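Glycerate dehydrogenase/glyoxylate reductase (PDB 2CUK) probably reduces glyoxylate and hydroxypyruvate with a nicotinamide cofactor, as a member of the D-isomer specific 2-hydroxyacid dehydrogenase family. Local coordinates at the interface of chains A and B. Numbering follows the deposited sequence. Chains: chain A/B, glycerate dehydrogenase/glyoxylate reductase.

The interface of chains A and B. Residues chain A 9-10, 282-283, 286; chain B 134-135, 138.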
ATOM      1  N   LEU A   9     -18.301  -5.278 -19.096  1.00 22.80           N
ATOM      2  CA  LEU A   9     -16.989  -4.643 -19.052  1.00 24.11           C
ATOM      3  C   LEU A   9     -17.075  -3.156 -18.736  1.00 25.62           C
ATOM      4  O   LEU A   9     -18.057  -2.495 -19.076  1.00 27.50           O
ATOM      5  CB  LEU A   9     -16.271  -4.824 -20.393  1.00 22.31           C
ATOM      6  CG  LEU A   9     -16.175  -6.243 -20.962  1.00 23.46           C
ATOM      7  CD1 LEU A   9     -15.450  -6.193 -22.302  1.00 22.29           C
ATOM      8  CD2 LEU A   9     -15.440  -7.159 -19.987  1.00 21.85           C
ATOM      9  N   PRO A  10     -16.039  -2.610 -18.082  1.00 23.88           N
ATOM     10  CA  PRO A  10     -16.006  -1.191 -17.727  1.00 25.07           C
ATOM     11  C   PRO A  10     -15.621  -0.366 -18.947  1.00 25.69           C
ATOM     12  O   PRO A  10     -14.862  -0.830 -19.801  1.00 26.52           O
ATOM     13  CB  PRO A  10     -14.945  -1.145 -16.639  1.00 24.62           C
ATOM     14  CG  PRO A  10     -13.952  -2.153 -17.136  1.00 23.85           C
ATOM     15  CD  PRO A  10     -14.840  -3.304 -17.577  1.00 23.71           C
ATOM     16  N   GLY A 282      -7.417  -1.994 -11.962  1.00 17.90           N
ATOM     17  CA  GLY A 282      -7.272  -0.555 -12.079  1.00 16.21           C
ATOM     18  C   GLY A 282      -8.349  -0.242 -13.101  1.00 16.13           C
ATOM     19  O   GLY A 282      -8.495  -0.994 -14.066  1.00 13.84           O
ATOM     20  N   ARG A 283      -9.115   0.829 -12.913  1.00 17.21           N
ATOM     21  CA  ARG A 283     -10.178   1.132 -13.865  1.00 16.81           C
ATOM     22  C   ARG A 283      -9.642   1.363 -15.274  1.00 17.06           C
ATOM     23  O   ARG A 283     -10.171   0.817 -16.237  1.00 13.42           O
ATOM     24  CB  ARG A 283     -10.995   2.346 -13.412  1.00 19.26           C
ATOM     25  CG  ARG A 283     -12.204   2.634 -14.314  1.00 22.04           C
ATOM     26  CD  ARG A 283     -13.059   3.762 -13.748  1.00 23.59           C
ATOM     27  NE  ARG A 283     -13.640   3.401 -12.458  1.00 25.81           N
ATOM     28  CZ  ARG A 283     -14.718   2.638 -12.313  1.00 25.39           C
ATOM     29  NH1 ARG A 283     -15.341   2.158 -13.381  1.00 25.61           N
ATOM     30  NH2 ARG A 283     -15.165   2.345 -11.100  1.00 24.71           N
ATOM     31  N   ARG A 286      -8.518  -1.985 -16.782  1.00 14.92           N
ATOM     32  CA  ARG A 286      -9.631  -2.822 -17.219  1.00 14.60           C
ATOM     33  C   ARG A 286     -10.324  -2.272 -18.477  1.00 16.34           C
ATOM     34  O   ARG A 286     -10.810  -3.042 -19.312  1.00 13.45           O
ATOM     35  CB  ARG A 286     -10.640  -3.008 -16.075  1.00 15.61           C
ATOM     36  CG  ARG A 286     -10.134  -3.923 -14.936  1.00 15.46           C
ATOM     37  CD  ARG A 286     -10.022  -5.382 -15.374  1.00 15.99           C
ATOM     38  NE  ARG A 286      -9.402  -6.238 -14.355  1.00 17.99           N
ATOM     39  CZ  ARG A 286      -9.984  -6.611 -13.217  1.00 17.12           C
ATOM     40  NH1 ARG A 286     -11.218  -6.212 -12.932  1.00 16.92           N
ATOM     41  NH2 ARG A 286      -9.329  -7.380 -12.355  1.00 16.96           N
TER
ATOM     42  N   PRO B 134     -14.701  -8.540 -14.372  1.00 19.06           N
ATOM     43  CA  PRO B 134     -14.087  -7.346 -14.962  1.00 19.22           C
ATOM     44  C   PRO B 134     -14.331  -6.046 -14.198  1.00 18.00           C
ATOM     45  O   PRO B 134     -13.498  -5.147 -14.226  1.00 20.16           O
ATOM     46  CB  PRO B 134     -14.693  -7.305 -16.368  1.00 19.86           C
ATOM     47  CG  PRO B 134     -14.917  -8.747 -16.677  1.00 18.33           C
ATOM     48  CD  PRO B 134     -15.494  -9.268 -15.379  1.00 17.45           C
ATOM     49  N   GLU B 135     -15.461  -5.945 -13.507  1.00 19.90           N
ATOM     50  CA  GLU B 135     -15.783  -4.720 -12.779  1.00 19.40           C
ATOM     51  C   GLU B 135     -15.763  -4.831 -11.252  1.00 19.79           C
ATOM     52  O   GLU B 135     -16.299  -3.972 -10.561  1.00 19.09           O
ATOM     53  CB  GLU B 135     -17.153  -4.208 -13.225  1.00 22.00           C
ATOM     54  CG  GLU B 135     -17.327  -4.172 -14.735  1.00 24.60           C
ATOM     55  CD  GLU B 135     -18.692  -3.662 -15.149  1.00 28.37           C
ATOM     56  OE1 GLU B 135     -18.803  -2.467 -15.499  1.00 30.40           O
ATOM     57  OE2 GLU B 135     -19.655  -4.454 -15.112  1.00 29.01           O
ATOM     58  N   LEU B 138     -12.926  -2.040  -8.724  1.00 17.46           N
ATOM     59  CA  LEU B 138     -12.090  -1.217  -9.595  1.00 17.33           C
ATOM     60  C   LEU B 138     -11.510  -0.018  -8.843  1.00 16.71           C
ATOM     61  O   LEU B 138     -12.220   0.674  -8.116  1.00 15.85           O
ATOM     62  CB  LEU B 138     -12.908  -0.730 -10.797  1.00 18.42           C
ATOM     63  CG  LEU B 138     -13.419  -1.810 -11.758  1.00 19.03           C
ATOM     64  CD1 LEU B 138     -14.270  -1.178 -12.859  1.00 20.24           C
ATOM     65  CD2 LEU B 138     -12.230  -2.554 -12.361  1.00 19.53           C
TER
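B:Leu138 wedges its branched tip between two arginines and a proline of chain A, while beside it A:Arg286 bonds to the backbone of B:Pro134. Followed outward, A:Arg286 starts with CB 4.0 Å from the carbonyl oxygen O of B:Pro134 and near CD2 of B:Leu138. CG lies between that same methyl, CD2 of B:Leu138, at 3.6 Å, and the B:Pro134 carbonyl oxygen. A bend at the second torsion (chi2 -69°) then turns the chain so that CD passes 3.7 Å from O of B:Pro134 and the guanidinium comes round to this oxygen edge-on. NH1, which also has CD2 of B:Leu138 nearby, donates to O of B:Pro134 at 2.8 Å; the oxygen lies close to the guanidinium plane, but the nitrogen stands well above the carbonyl plane, 61° out of it, and the bond is moderately bent. With A:Arg286 cut back to an alanine, the B:Pro134 carbonyl is likely to lose this donor and CD2 of B:Leu138 the CG methylene it packs on. The other methyl of B:Leu138, CD1, reaches CB of A:Pro10 at 3.8 Å and NH1 of A:Arg283 at 3.5 Å. A:Arg283 crosses this leucine nearly at a right angle, its guanidinium presenting a face to CB, which sits toward the rim. Farther along, CD of A:Pro10 rests on CG of B:Glu135, and CD2 of A:Leu9 touches CB of B:Pro134 at 3.7 Å. Both arginines belong to the first turn of helix 283-301, A:Leu9 and A:Pro10 to the loop after strand 2-5, and the chain B residues to the loop between helix 117-125 and strand 146-150; the patch recurs with chains exchanged in this two-fold symmetric interface, likely the family's usual dimer.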